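Local structure of hydroxylase, putative (Mycobacterium tuberculosis, 3AFF) at residues A[13-24]-A[67-78]. The protein probably hydroxylates the steroid-derived phenol 3-HSA to the catechol 3,4-DHSA during cholesterol breakdown, using reduced FMN and molecular oxygen. Sequence-based numbering, arbitrary orientation.
Sequences LAAIDNLLPEIR and LFFEATRRLASV
Arg74 turns CG opposite its carbonyl carbon (chi1 -53°) and runs extended from CG to NE, which carries its guanidinium up to Leu13 and Asp17 on helix 9-33. There Leu13 CG lies over one face of the group, offset toward its rim, 3.8 Å from Arg74 CZ. Asp17 OD1 reaches Arg74 NH1 in a salt bridge of 3.2 Å, the carboxylate and guanidinium planes 29° apart. From its own helix, Glu70 OE1 takes a nearly straight bond from Arg74 NE (2.8 Å) on its anti lone pair, while Arg73 grips both Glu70 oxygens side-on with NE and NH2. The carboxylate of Glu70 thus holds two arginines, and with Asp17 the four residues form one charged network. Leu13 is a knob in the hole made by Leu67, Glu70, Ala71 and Arg74; its CD1 presses tightly on Ala71 CB (3.5 Å) and its CD2 meets Leu67 CD2. Farther along, Leu75 CD2 gathers Ile16 CG2, Leu20 CD2 and Ile23 CD1, the last at 3.7 Å. Val78 closes the row, CG1 against Leu20 CB, CG2 against Ile23 CG2 (3.8 Å) and CB against Arg24 CB. Leu44 of helix 38-47 and Ser86 of helix 80-96 also touch Leu75. Segments 13-24 and 67-76 run nearly parallel, crossing at -18°, with axes 10.0 Å apart at their closest approach, as neighbours in the all-helical N-terminal domain of the acyl-CoA dehydrogenase fold.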
ATOM      1  N   LEU A  13      10.229  -5.761  48.314  1.00 28.82           N
ATOM      2  CA  LEU A  13       9.522  -4.853  47.357  1.00 29.94           C
ATOM      3  C   LEU A  13       8.555  -3.895  48.111  1.00 30.22           C
ATOM      4  O   LEU A  13       8.578  -2.657  47.942  1.00 29.99           O
ATOM      5  CB  LEU A  13       8.792  -5.713  46.295  1.00 30.22           C
ATOM      6  CG  LEU A  13       8.873  -5.457  44.783  1.00 32.60           C
ATOM      7  CD1 LEU A  13      10.079  -4.630  44.362  1.00 32.94           C
ATOM      8  CD2 LEU A  13       8.783  -6.724  43.950  1.00 29.37           C
ATOM      9  N   ALA A  14       7.735  -4.493  48.993  1.00 30.52           N
ATOM     10  CA  ALA A  14       6.845  -3.763  49.918  1.00 30.45           C
ATOM     11  C   ALA A  14       7.544  -2.653  50.706  1.00 30.10           C
ATOM     12  O   ALA A  14       7.043  -1.542  50.770  1.00 29.35           O
ATOM     13  CB  ALA A  14       6.179  -4.768  50.887  1.00 30.71           C
ATOM     14  N   ALA A  15       8.724  -2.972  51.261  1.00 29.74           N
ATOM     15  CA  ALA A  15       9.558  -2.042  52.010  1.00 29.74           C
ATOM     16  C   ALA A  15      10.230  -0.933  51.183  1.00 30.20           C
ATOM     17  O   ALA A  15      10.472   0.162  51.674  1.00 29.47           O
ATOM     18  CB  ALA A  15      10.602  -2.830  52.809  1.00 29.13           C
ATOM     19  N   ILE A  16      10.565  -1.233  49.942  1.00 31.58           N
ATOM     20  CA  ILE A  16      11.014  -0.211  48.977  1.00 32.25           C
ATOM     21  C   ILE A  16       9.903   0.834  48.730  1.00 33.26           C
ATOM     22  O   ILE A  16      10.146   2.048  48.714  1.00 31.78           O
ATOM     23  CB  ILE A  16      11.525  -0.907  47.658  1.00 32.08           C
ATOM     24  CG1 ILE A  16      12.956  -1.442  47.903  1.00 32.13           C
ATOM     25  CG2 ILE A  16      11.520   0.060  46.502  1.00 32.03           C
ATOM     26  CD1 ILE A  16      13.380  -2.586  47.017  1.00 31.76           C
ATOM     27  N   ASP A  17       8.676   0.357  48.593  1.00 34.76           N
ATOM     28  CA  ASP A  17       7.553   1.252  48.541  1.00 37.50           C
ATOM     29  C   ASP A  17       7.520   2.256  49.700  1.00 37.89           C
ATOM     30  O   ASP A  17       7.327   3.451  49.487  1.00 37.70           O
ATOM     31  CB  ASP A  17       6.288   0.432  48.510  1.00 38.23           C
ATOM     32  CG  ASP A  17       5.777   0.220  47.110  1.00 44.58           C
ATOM     33  OD1 ASP A  17       6.486   0.583  46.113  1.00 49.57           O
ATOM     34  OD2 ASP A  17       4.641  -0.297  47.001  1.00 50.48           O
ATOM     35  N   ASN A  18       7.748   1.791  50.930  1.00 38.67           N
ATOM     36  CA  ASN A  18       7.803   2.710  52.056  1.00 39.11           C
ATOM     37  C   ASN A  18       8.924   3.732  51.978  1.00 38.70           C
ATOM     38  O   ASN A  18       8.819   4.824  52.573  1.00 37.79           O
ATOM     39  CB  ASN A  18       7.843   1.958  53.367  1.00 40.69           C
ATOM     40  CG  ASN A  18       6.509   1.354  53.700  1.00 43.80           C
ATOM     41  OD1 ASN A  18       6.389   0.140  53.986  1.00 48.06           O
ATOM     42  ND2 ASN A  18       5.472   2.181  53.617  1.00 46.48           N
ATOM     43  N   LEU A  19       9.983   3.386  51.234  1.00 36.78           N
ATOM     44  CA  LEU A  19      11.101   4.271  51.023  1.00 36.19           C
ATOM     45  C   LEU A  19      10.855   5.389  49.982  1.00 35.49           C
ATOM     46  O   LEU A  19      11.551   6.395  49.988  1.00 35.78           O
ATOM     47  CB  LEU A  19      12.309   3.447  50.590  1.00 36.57           C
ATOM     48  CG  LEU A  19      13.084   2.544  51.556  1.00 36.20           C
ATOM     49  CD1 LEU A  19      14.442   2.229  50.917  1.00 34.09           C
ATOM     50  CD2 LEU A  19      13.295   3.204  52.889  1.00 35.05           C
ATOM     51  N   LEU A  20       9.892   5.225  49.083  1.00 34.74           N
ATOM     52  CA  LEU A  20       9.826   6.125  47.934  1.00 35.13           C
ATOM     53  C   LEU A  20       9.614   7.594  48.271  1.00 36.77           C
ATOM     54  O   LEU A  20      10.316   8.463  47.721  1.00 36.44           O
ATOM     55  CB  LEU A  20       8.857   5.626  46.837  1.00 34.71           C
ATOM     56  CG  LEU A  20       9.118   4.249  46.198  1.00 33.55           C
ATOM     57  CD1 LEU A  20       8.184   4.034  45.051  1.00 34.67           C
ATOM     58  CD2 LEU A  20      10.559   4.047  45.725  1.00 30.34           C
ATOM     59  N   PRO A  21       8.672   7.902  49.194  1.00 38.35           N
ATOM     60  CA  PRO A  21       8.514   9.311  49.563  1.00 39.25           C
ATOM     61  C   PRO A  21       9.803  10.028  50.007  1.00 40.62           C
ATOM     62  O   PRO A  21      10.036  11.143  49.544  1.00 40.98           O
ATOM     63  CB  PRO A  21       7.469   9.253  50.682  1.00 39.77           C
ATOM     64  CG  PRO A  21       6.650   8.072  50.343  1.00 39.09           C
ATOM     65  CD  PRO A  21       7.690   7.053  49.893  1.00 38.49           C
ATOM     66  N   GLU A  22      10.620   9.394  50.866  1.00 41.74           N
ATOM     67  CA  GLU A  22      11.909   9.925  51.346  1.00 43.92           C
ATOM     68  C   GLU A  22      12.933  10.087  50.228  1.00 42.30           C
ATOM     69  O   GLU A  22      13.703  11.041  50.223  1.00 42.41           O
ATOM     70  CB  GLU A  22      12.549   8.983  52.374  1.00 44.14           C
ATOM     71  CG  GLU A  22      12.037   9.060  53.849  1.00 48.86           C
ATOM     72  CD  GLU A  22      12.472   7.818  54.743  1.00 48.54           C
ATOM     73  OE1 GLU A  22      12.798   6.711  54.201  1.00 50.37           O
ATOM     74  OE2 GLU A  22      12.496   7.985  56.002  1.00 53.91           O
ATOM     75  N   ILE A  23      12.979   9.115  49.317  1.00 41.57           N
ATOM     76  CA  ILE A  23      13.895   9.182  48.185  1.00 40.26           C
ATOM     77  C   ILE A  23      13.484  10.313  47.278  1.00 40.08           C
ATOM     78  O   ILE A  23      14.327  11.085  46.873  1.00 38.40           O
ATOM     79  CB  ILE A  23      14.106   7.797  47.453  1.00 41.06           C
ATOM     80  CG1 ILE A  23      14.840   6.819  48.398  1.00 39.48           C
ATOM     81  CG2 ILE A  23      14.948   7.964  46.150  1.00 39.79           C
ATOM     82  CD1 ILE A  23      14.522   5.391  48.161  1.00 36.66           C
ATOM     83  N   ARG A  24      12.188  10.436  46.996  1.00 41.42           N
ATOM     84  CA  ARG A  24      11.692  11.544  46.147  1.00 42.74           C
ATOM     85  C   ARG A  24      12.100  12.924  46.681  1.00 42.78           C
ATOM     86  O   ARG A  24      12.541  13.786  45.913  1.00 42.08           O
ATOM     87  CB  ARG A  24      10.166  11.456  45.917  1.00 43.00           C
ATOM     88  CG  ARG A  24       9.586  12.443  44.835  1.00 43.13           C
ATOM     89  CD  ARG A  24       8.047  12.553  44.884  1.00 45.51           C
ATOM     90  NE  ARG A  24       7.366  11.263  44.653  1.00 52.54           N
ATOM     91  CZ  ARG A  24       6.554  10.632  45.518  1.00 57.36           C
ATOM     92  NH1 ARG A  24       6.031   9.444  45.194  1.00 58.26           N
ATOM     93  NH2 ARG A  24       6.247  11.166  46.712  1.00 59.45           N
ATOM     94  N   LEU A  67      11.296  -9.410  39.553  1.00 21.44           N
ATOM     95  CA  LEU A  67      11.076  -8.629  40.749  1.00 20.23           C
ATOM     96  C   LEU A  67      12.185  -7.668  41.042  1.00 19.98           C
ATOM     97  O   LEU A  67      11.939  -6.567  41.570  1.00 20.36           O
ATOM     98  CB  LEU A  67      10.908  -9.539  41.970  1.00 21.72           C
ATOM     99  CG  LEU A  67       9.640 -10.387  41.881  1.00 23.46           C
ATOM    100  CD1 LEU A  67       9.592 -11.270  43.103  1.00 29.35           C
ATOM    101  CD2 LEU A  67       8.340  -9.502  41.764  1.00 26.14           C
ATOM    102  N   PHE A  68      13.425  -8.091  40.823  1.00 19.48           N
ATOM    103  CA  PHE A  68      14.537  -7.163  40.953  1.00 20.09           C
ATOM    104  C   PHE A  68      14.380  -5.959  40.021  1.00 18.83           C
ATOM    105  O   PHE A  68      14.559  -4.837  40.457  1.00 20.87           O
ATOM    106  CB  PHE A  68      15.893  -7.854  40.660  1.00 20.06           C
ATOM    107  CG  PHE A  68      17.053  -6.889  40.721  1.00 23.28           C
ATOM    108  CD1 PHE A  68      17.644  -6.567  41.952  1.00 22.81           C
ATOM    109  CD2 PHE A  68      17.538  -6.283  39.551  1.00 22.06           C
ATOM    110  CE1 PHE A  68      18.695  -5.685  42.010  1.00 22.54           C
ATOM    111  CE2 PHE A  68      18.583  -5.368  39.618  1.00 22.09           C
ATOM    112  CZ  PHE A  68      19.158  -5.093  40.834  1.00 23.17           C
ATOM    113  N   PHE A  69      14.064  -6.174  38.742  1.00 19.18           N
ATOM    114  CA  PHE A  69      13.881  -5.009  37.818  1.00 19.11           C
ATOM    115  C   PHE A  69      12.708  -4.072  38.154  1.00 19.75           C
ATOM    116  O   PHE A  69      12.836  -2.841  38.049  1.00 20.56           O
ATOM    117  CB  PHE A  69      13.926  -5.436  36.334  1.00 19.08           C
ATOM    118  CG  PHE A  69      15.244  -6.039  35.945  1.00 16.46           C
ATOM    119  CD1 PHE A  69      16.426  -5.310  36.101  1.00 15.80           C
ATOM    120  CD2 PHE A  69      15.328  -7.355  35.460  1.00 18.69           C
ATOM    121  CE1 PHE A  69      17.684  -5.888  35.753  1.00 15.12           C
ATOM    122  CE2 PHE A  69      16.552  -7.936  35.101  1.00 16.33           C
ATOM    123  CZ  PHE A  69      17.748  -7.223  35.247  1.00 16.37           C
ATOM    124  N   GLU A  70      11.606  -4.650  38.666  1.00 21.81           N
ATOM    125  CA  GLU A  70      10.471  -3.880  39.182  1.00 21.21           C
ATOM    126  C   GLU A  70      10.841  -2.937  40.319  1.00 21.33           C
ATOM    127  O   GLU A  70      10.461  -1.774  40.334  1.00 21.03           O
ATOM    128  CB  GLU A  70       9.328  -4.855  39.636  1.00 21.97           C
ATOM    129  CG  GLU A  70       8.238  -4.202  40.464  1.00 20.93           C
ATOM    130  CD  GLU A  70       7.424  -3.174  39.650  1.00 27.99           C
ATOM    131  OE1 GLU A  70       6.796  -2.255  40.300  1.00 27.73           O
ATOM    132  OE2 GLU A  70       7.471  -3.272  38.372  1.00 24.36           O
ATOM    133  N   ALA A  71      11.578  -3.471  41.297  1.00 21.87           N
ATOM    134  CA  ALA A  71      12.241  -2.667  42.304  1.00 20.80           C
ATOM    135  C   ALA A  71      13.020  -1.463  41.782  1.00 19.95           C
ATOM    136  O   ALA A  71      12.890  -0.336  42.328  1.00 21.49           O
ATOM    137  CB  ALA A  71      13.181  -3.617  43.162  1.00 21.12           C
ATOM    138  N   THR A  72      13.856  -1.663  40.759  1.00 19.42           N
ATOM    139  CA  THR A  72      14.591  -0.531  40.182  1.00 19.48           C
ATOM    140  C   THR A  72      13.696   0.473  39.448  1.00 19.76           C
ATOM    141  O   THR A  72      13.998   1.673  39.393  1.00 19.92           O
ATOM    142  CB  THR A  72      15.724  -1.012  39.210  1.00 19.16           C
ATOM    143  OG1 THR A  72      15.157  -1.522  37.998  1.00 19.43           O
ATOM    144  CG2 THR A  72      16.564  -2.142  39.898  1.00 18.21           C
ATOM    145  N   ARG A  73      12.648  -0.040  38.802  1.00 21.09           N
ATOM    146  CA  ARG A  73      11.639   0.808  38.110  1.00 20.82           C
ATOM    147  C   ARG A  73      10.981   1.764  39.117  1.00 21.92           C
ATOM    148  O   ARG A  73      10.924   2.984  38.888  1.00 21.96           O
ATOM    149  CB  ARG A  73      10.574  -0.078  37.412  1.00 20.56           C
ATOM    150  CG  ARG A  73       9.625   0.751  36.439  1.00 19.93           C
ATOM    151  CD  ARG A  73       8.296   0.035  36.098  1.00 21.97           C
ATOM    152  NE  ARG A  73       7.514  -0.304  37.290  1.00 20.96           N
ATOM    153  CZ  ARG A  73       6.801   0.592  37.985  1.00 25.83           C
ATOM    154  NH1 ARG A  73       6.701   1.835  37.593  1.00 22.11           N
ATOM    155  NH2 ARG A  73       6.133   0.233  39.065  1.00 26.25           N
ATOM    156  N   ARG A  74      10.525   1.221  40.246  1.00 22.35           N
ATOM    157  CA  ARG A  74       9.966   2.042  41.356  1.00 22.66           C
ATOM    158  C   ARG A  74      10.924   3.083  41.875  1.00 23.02           C
ATOM    159  O   ARG A  74      10.579   4.287  41.961  1.00 24.20           O
ATOM    160  CB  ARG A  74       9.516   1.176  42.549  1.00 23.23           C
ATOM    161  CG  ARG A  74       8.592   0.078  42.176  1.00 22.86           C
ATOM    162  CD  ARG A  74       8.020  -0.677  43.439  1.00 23.49           C
ATOM    163  NE  ARG A  74       7.174  -1.784  43.004  1.00 26.28           N
ATOM    164  CZ  ARG A  74       6.485  -2.599  43.811  1.00 27.37           C
ATOM    165  NH1 ARG A  74       6.505  -2.442  45.126  1.00 25.68           N
ATOM    166  NH2 ARG A  74       5.801  -3.590  43.275  1.00 27.07           N
ATOM    167  N   LEU A  75      12.142   2.670  42.212  1.00 21.08           N
ATOM    168  CA  LEU A  75      13.152   3.627  42.612  1.00 21.54           C
ATOM    169  C   LEU A  75      13.388   4.717  41.615  1.00 20.92           C
ATOM    170  O   LEU A  75      13.562   5.874  41.987  1.00 21.87           O
ATOM    171  CB  LEU A  75      14.505   2.940  42.933  1.00 19.78           C
ATOM    172  CG  LEU A  75      14.453   2.020  44.165  1.00 24.42           C
ATOM    173  CD1 LEU A  75      15.676   0.976  44.269  1.00 23.63           C
ATOM    174  CD2 LEU A  75      14.264   2.841  45.426  1.00 22.72           C
ATOM    175  N   ALA A  76      13.499   4.350  40.340  1.00 21.37           N
ATOM    176  CA  ALA A  76      13.831   5.358  39.344  1.00 21.05           C
ATOM    177  C   ALA A  76      12.627   6.268  39.073  1.00 21.46           C
ATOM    178  O   ALA A  76      12.810   7.358  38.539  1.00 22.06           O
ATOM    179  CB  ALA A  76      14.332   4.759  38.076  1.00 19.45           C
ATOM    180  N   SER A  77      11.430   5.835  39.442  1.00 22.19           N
ATOM    181  CA  SER A  77      10.229   6.641  39.222  1.00 24.14           C
ATOM    182  C   SER A  77      10.170   7.834  40.177  1.00 25.43           C
ATOM    183  O   SER A  77       9.369   8.748  39.974  1.00 26.53           O
ATOM    184  CB  SER A  77       8.971   5.756  39.327  1.00 23.92           C
ATOM    185  OG  SER A  77       8.693   5.401  40.688  1.00 22.98           O
ATOM    186  N   VAL A  78      11.027   7.821  41.204  1.00 25.29           N
ATOM    187  CA  VAL A  78      11.164   8.932  42.168  1.00 26.59           C
ATOM    188  C   VAL A  78      12.476   9.686  42.120  1.00 26.04           C
ATOM    189  O   VAL A  78      12.526  10.848  42.497  1.00 27.29           O
ATOM    190  CB  VAL A  78      10.831   8.500  43.647  1.00 25.66           C
ATOM    191  CG1 VAL A  78       9.449   7.911  43.685  1.00 27.83           C
ATOM    192  CG2 VAL A  78      11.784   7.463  44.153  1.00 27.33           C
TER